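PDB 5HAX: nucleoporin NUP170 from Chaetomium thermophilum, which binds the nucleoporin NUP53 through its N-terminal domain and probably serves as a scaffold component of the symmetric core of the nuclear pore. Local coordinates for residues Leu635-Glu640 and Gln676-Glu680; Leu598-Leu602 and Ile628-Val632. All coordinates share one frame. Residues are numbered along the deposited sequence.

Interaction 1 (Leu635-Glu640 and Gln676-Glu680); sequences LRNFLE and QKLME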
loop_
_atom_site.group_PDB
_atom_site.type_symbol
_atom_site.label_atom_id
_atom_site.label_comp_id
_atom_site.label_asym_id
_atom_site.label_seq_id
_atom_site.Cartn_x
_atom_site.Cartn_y
_atom_site.Cartn_z
ATOM N N LEU A 635 8.899 -15.934 19.926
ATOM C CA LEU A 635 10.076 -16.508 19.283
ATOM C C LEU A 635 10.999 -17.145 20.317
ATOM O O LEU A 635 11.483 -18.268 20.131
ATOM C CB LEU A 635 10.816 -15.432 18.485
ATOM C CG LEU A 635 12.171 -15.823 17.886
ATOM C CD1 LEU A 635 12.041 -17.028 16.960
ATOM C CD2 LEU A 635 12.777 -14.640 17.147
ATOM N N ARG A 636 11.249 -16.440 21.421
ATOM C CA ARG A 636 12.070 -16.995 22.493
ATOM C C ARG A 636 11.443 -18.259 23.066
ATOM O O ARG A 636 12.124 -19.274 23.261
ATOM C CB ARG A 636 12.267 -15.950 23.590
ATOM C CG ARG A 636 13.472 -15.056 23.372
ATOM C CD ARG A 636 13.390 -13.779 24.195
ATOM N NE ARG A 636 13.065 -14.027 25.597
ATOM C CZ ARG A 636 13.895 -14.578 26.476
ATOM N NH1 ARG A 636 13.508 -14.755 27.731
ATOM N NH2 ARG A 636 15.109 -14.960 26.103
ATOM N N ASN A 637 10.138 -18.215 23.343
ATOM C CA ASN A 637 9.441 -19.390 23.854
ATOM C C ASN A 637 9.580 -20.570 22.901
ATOM O O ASN A 637 9.701 -21.720 23.338
ATOM C CB ASN A 637 7.968 -19.055 24.084
ATOM C CG ASN A 637 7.169 -20.243 24.579
ATOM O OD1 ASN A 637 7.662 -21.060 25.357
ATOM N ND2 ASN A 637 5.926 -20.348 24.122
ATOM N N PHE A 638 9.567 -20.304 21.593
ATOM C CA PHE A 638 9.696 -21.381 20.617
ATOM C C PHE A 638 11.078 -22.019 20.677
ATOM O O PHE A 638 11.207 -23.243 20.558
ATOM C CB PHE A 638 9.413 -20.850 19.211
ATOM C CG PHE A 638 9.777 -21.813 18.118
ATOM C CD1 PHE A 638 8.925 -22.852 17.779
ATOM C CD2 PHE A 638 10.972 -21.682 17.430
ATOM C CE1 PHE A 638 9.258 -23.741 16.776
ATOM C CE2 PHE A 638 11.310 -22.568 16.426
ATOM C CZ PHE A 638 10.451 -23.598 16.098
ATOM N N LEU A 639 12.122 -21.208 20.859
ATOM C CA LEU A 639 13.474 -21.751 20.930
ATOM C C LEU A 639 13.681 -22.561 22.205
ATOM O O LEU A 639 14.388 -23.575 22.194
ATOM C CB LEU A 639 14.499 -20.619 20.839
ATOM C CG LEU A 639 14.465 -19.775 19.561
ATOM C CD1 LEU A 639 15.520 -18.680 19.618
ATOM C CD2 LEU A 639 14.659 -20.637 18.319
ATOM N N GLU A 640 13.071 -22.135 23.313
ATOM C CA GLU A 640 13.234 -22.859 24.571
ATOM C C GLU A 640 12.544 -24.215 24.516
ATOM O O GLU A 640 13.112 -25.230 24.934
ATOM C CB GLU A 640 12.688 -22.031 25.736
ATOM C CG GLU A 640 13.524 -20.815 26.096
ATOM C CD GLU A 640 14.989 -21.151 26.296
ATOM O OE1 GLU A 640 15.283 -22.126 27.020
ATOM O OE2 GLU A 640 15.843 -20.446 25.719
ATOM N N GLN A 676 20.030 -15.034 20.893
ATOM C CA GLN A 676 19.099 -15.227 22.000
ATOM C C GLN A 676 19.350 -14.230 23.123
ATOM O O GLN A 676 18.401 -13.792 23.784
ATOM C CB GLN A 676 19.198 -16.661 22.516
ATOM C CG GLN A 676 18.649 -17.693 21.543
ATOM C CD GLN A 676 18.752 -19.111 22.067
ATOM O OE1 GLN A 676 17.795 -19.649 22.624
ATOM N NE2 GLN A 676 19.914 -19.727 21.884
ATOM N N LYS A 677 20.611 -13.856 23.355
ATOM C CA LYS A 677 20.900 -12.821 24.340
ATOM C C LYS A 677 20.396 -11.460 23.882
ATOM O O LYS A 677 20.002 -10.633 24.713
ATOM C CB LYS A 677 22.402 -12.765 24.621
ATOM C CG LYS A 677 22.878 -13.784 25.644
ATOM C CD LYS A 677 22.412 -13.415 27.045
ATOM C CE LYS A 677 22.785 -14.479 28.061
ATOM N NZ LYS A 677 22.250 -14.156 29.412
ATOM N N LEU A 678 20.404 -11.206 22.573
ATOM C CA LEU A 678 19.841 -9.960 22.068
ATOM C C LEU A 678 18.326 -9.945 22.225
ATOM O O LEU A 678 17.738 -8.900 22.522
ATOM C CB LEU A 678 20.237 -9.766 20.604
ATOM C CG LEU A 678 19.734 -8.491 19.922
ATOM C CD1 LEU A 678 20.228 -7.249 20.650
ATOM C CD2 LEU A 678 20.168 -8.469 18.465
ATOM N N MET A 679 17.681 -11.100 22.045
ATOM C CA MET A 679 16.229 -11.174 22.185
ATOM C C MET A 679 15.793 -10.805 23.597
ATOM O O MET A 679 14.892 -9.979 23.785
ATOM C CB MET A 679 15.738 -12.575 21.824
ATOM C CG MET A 679 15.850 -12.915 20.350
ATOM S SD MET A 679 15.317 -14.600 20.007
ATOM C CE MET A 679 16.598 -15.134 18.876
ATOM N N GLU A 680 16.416 -11.415 24.610
ATOM C CA GLU A 680 16.057 -11.086 25.985
ATOM C C GLU A 680 16.390 -9.633 26.298
ATOM O O GLU A 680 15.646 -8.959 27.019
ATOM C CB GLU A 680 16.758 -12.031 26.964
ATOM C CG GLU A 680 18.271 -11.899 27.017
ATOM C CD GLU A 680 18.893 -12.769 28.095
ATOM O OE1 GLU A 680 18.448 -13.925 28.263
ATOM O OE2 GLU A 680 19.821 -12.293 28.781
#
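M679 packs its thioether against two leucines of helix 622-640: its SD is 3.8 Å from CD2 of L635 and its CE is 3.8 Å from CD1 of L639. These leucines are one helical turn apart and both direct their CA-CB bonds at the partner helix, so the methionine helps fill the gap between segment axes 10.9 Å apart. L639 CD1 also meets Q676, 3.8 Å from its CG. R636 reaches across: its CD lies 3.5 Å from CB of M679, and CB of E680 covers one face of its guanidinium, 3.5 Å from NH2. The segments cross obliquely, nearer antiparallel than parallel (139°), consistent with successive helices of an alpha-helical solenoid. L635 and M679 both touch L591 of helix 586-599. E680 is salt-bridged to K677 within its own helix; its OE1 sits 4.1 Å from NH2 of R636, out of the guanidinium plane. Cohesion therefore rests mainly on van der Waals packing, including the aliphatic part and guanidinium face of R636, with charge attraction adding a loose component.

Interaction 2 (Leu598-Leu602 and Ile628-Val632); sequences LVRTL and IQENV
Build 628-632 as regular alpha-helix, with the N of V632 bonded to the O of I628 at 2.9 Å. The other segment starts in a weakly bonded part of helix 586-599 and then turns: phi/psi is -119/12 at V599, -62/-32 at R600 and -73/-13 at T601, and the N of L602 bonds back to the O of V599 at 2.9 Å. Register is set by L598 and I628, whose CA atoms are 6.3 Å apart.

Carbon-to-carbon packing comes first. CD1 of I628 (chi1 m, chi2 t) lies 3.4 Å from CD1 of L602, whose chi1 is off-well at -106° with chi2 p. CG1 of V599 is 4.1 Å from CG2 of I628 and 4.3 Å from CG2 of V632. L598, m then t, reaches one turn further along the helix, placing CD2 3.8 Å from CB of N631.

This is the C-terminal part of one helix and the chain after it packed on a long helix, in the alpha-helical part of the protein, which belongs to the non-repetitive nucleoporin C-terminal family. I686 of helix 663-694 touches both L602 and I628, so a third helix borders the contact.

Van der Waals contacts with polar atoms follow: I628 CG2 to L598 O, 3.5 Å; I628 CD1 to T601 OG1, 3.8 Å; L598 CD1 to V632 N, 4.3 Å.

The polar link is indirect. A water donates to the O of L598 at 2.7 Å and accepts, weakly, from ND2 of N631 at 3.4 Å. R600, whose CA-CB bond points away from 628-632, hydrogen-bonds through NH2 to the O of A452.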
loop_
_atom_site.group_PDB
_atom_site.type_symbol
_atom_site.label_atom_id
_atom_site.label_comp_id
_atom_site.label_asym_id
_atom_site.label_seq_id
_atom_site.Cartn_x
_atom_site.Cartn_y
_atom_site.Cartn_z
ATOM N N LEU A 598 11.163 -8.184 12.923
ATOM C CA LEU A 598 10.260 -7.904 14.035
ATOM C C LEU A 598 10.558 -6.558 14.691
ATOM O O LEU A 598 9.659 -5.954 15.289
ATOM C CB LEU A 598 10.336 -9.019 15.080
ATOM C CG LEU A 598 9.771 -10.391 14.710
ATOM C CD1 LEU A 598 9.975 -11.348 15.876
ATOM C CD2 LEU A 598 8.299 -10.323 14.324
ATOM N N VAL A 599 11.799 -6.069 14.597
ATOM C CA VAL A 599 12.212 -4.849 15.281
ATOM C C VAL A 599 12.678 -3.764 14.314
ATOM O O VAL A 599 13.261 -2.767 14.747
ATOM C CB VAL A 599 13.311 -5.142 16.325
ATOM C CG1 VAL A 599 12.824 -6.161 17.343
ATOM C CG2 VAL A 599 14.595 -5.610 15.650
ATOM N N ARG A 600 12.428 -3.925 13.011
ATOM C CA ARG A 600 12.961 -2.970 12.043
ATOM C C ARG A 600 12.413 -1.563 12.266
ATOM O O ARG A 600 13.118 -0.579 12.014
ATOM C CB ARG A 600 12.658 -3.440 10.618
ATOM C CG ARG A 600 11.212 -3.269 10.197
ATOM C CD ARG A 600 10.875 -4.135 8.991
ATOM N NE ARG A 600 11.756 -3.880 7.853
ATOM C CZ ARG A 600 11.518 -2.989 6.892
ATOM N NH1 ARG A 600 12.385 -2.841 5.898
ATOM N NH2 ARG A 600 10.419 -2.245 6.915
ATOM N N THR A 601 11.170 -1.442 12.741
ATOM C CA THR A 601 10.604 -0.126 13.022
ATOM C C THR A 601 11.203 0.521 14.266
ATOM O O THR A 601 11.002 1.723 14.471
ATOM C CB THR A 601 9.086 -0.219 13.200
ATOM O OG1 THR A 601 8.781 -1.044 14.333
ATOM C CG2 THR A 601 8.424 -0.800 11.956
ATOM N N LEU A 602 11.930 -0.238 15.087
ATOM C CA LEU A 602 12.470 0.230 16.360
ATOM C C LEU A 602 13.953 0.565 16.288
ATOM O O LEU A 602 14.368 1.642 16.723
ATOM C CB LEU A 602 12.256 -0.842 17.435
ATOM C CG LEU A 602 11.177 -0.610 18.488
ATOM C CD1 LEU A 602 9.855 -0.250 17.841
ATOM C CD2 LEU A 602 11.034 -1.856 19.349
ATOM N N ILE A 628 5.365 -5.928 19.369
ATOM C CA ILE A 628 6.743 -6.302 19.056
ATOM C C ILE A 628 7.303 -7.192 20.158
ATOM O O ILE A 628 7.901 -8.241 19.890
ATOM C CB ILE A 628 7.607 -5.044 18.852
ATOM C CG1 ILE A 628 7.154 -4.290 17.600
ATOM C CG2 ILE A 628 9.084 -5.416 18.734
ATOM C CD1 ILE A 628 7.793 -2.929 17.443
ATOM N N GLN A 629 7.108 -6.788 21.416
ATOM C CA GLN A 629 7.605 -7.578 22.538
ATOM C C GLN A 629 6.973 -8.964 22.563
ATOM O O GLN A 629 7.664 -9.964 22.790
ATOM C CB GLN A 629 7.333 -6.848 23.852
ATOM C CG GLN A 629 7.755 -7.631 25.081
ATOM C CD GLN A 629 7.631 -6.824 26.355
ATOM O OE1 GLN A 629 8.548 -6.796 27.175
ATOM N NE2 GLN A 629 6.492 -6.168 26.531
ATOM N N GLU A 630 5.660 -9.040 22.344
ATOM C CA GLU A 630 4.994 -10.337 22.305
ATOM C C GLU A 630 5.587 -11.224 21.219
ATOM O O GLU A 630 5.830 -12.416 21.444
ATOM C CB GLU A 630 3.494 -10.149 22.080
ATOM C CG GLU A 630 2.760 -9.530 23.258
ATOM C CD GLU A 630 1.291 -9.289 22.965
ATOM O OE1 GLU A 630 0.847 -9.604 21.840
ATOM O OE2 GLU A 630 0.581 -8.782 23.859
ATOM N N ASN A 631 5.832 -10.658 20.034
ATOM C CA ASN A 631 6.421 -11.434 18.949
ATOM C C ASN A 631 7.812 -11.933 19.319
ATOM O O ASN A 631 8.145 -13.098 19.072
ATOM C CB ASN A 631 6.478 -10.596 17.670
ATOM C CG ASN A 631 5.111 -10.386 17.046
ATOM O OD1 ASN A 631 4.174 -11.145 17.296
ATOM N ND2 ASN A 631 4.993 -9.354 16.217
ATOM N N VAL A 632 8.641 -11.065 19.905
ATOM C CA VAL A 632 9.977 -11.482 20.324
ATOM C C VAL A 632 9.882 -12.589 21.365
ATOM O O VAL A 632 10.639 -13.567 21.324
ATOM C CB VAL A 632 10.769 -10.273 20.859
ATOM C CG1 VAL A 632 12.086 -10.720 21.493
ATOM C CG2 VAL A 632 11.031 -9.268 19.743
HETATM O O HOH W 1 7.139 -6.972 15.240
#

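Helix 622-640 is common to both contacts: residues 628-632 serve interaction 2, and 635-640, barely a turn later, serve interaction 1. The centres are about 12 Å apart, and the packing is continuous between them, with CG1 of V632 3.7 Å from the backbone O of M679. The other two helices, 586-599 and 663-694, also have a part in both, each supplying a segment to one contact and neighbouring side chains to the other. Together the contacts pack three helices against one another. Interaction 2 is the more buried, its centre about 21 Å from the centre of the chain against about 31 Å for interaction 1.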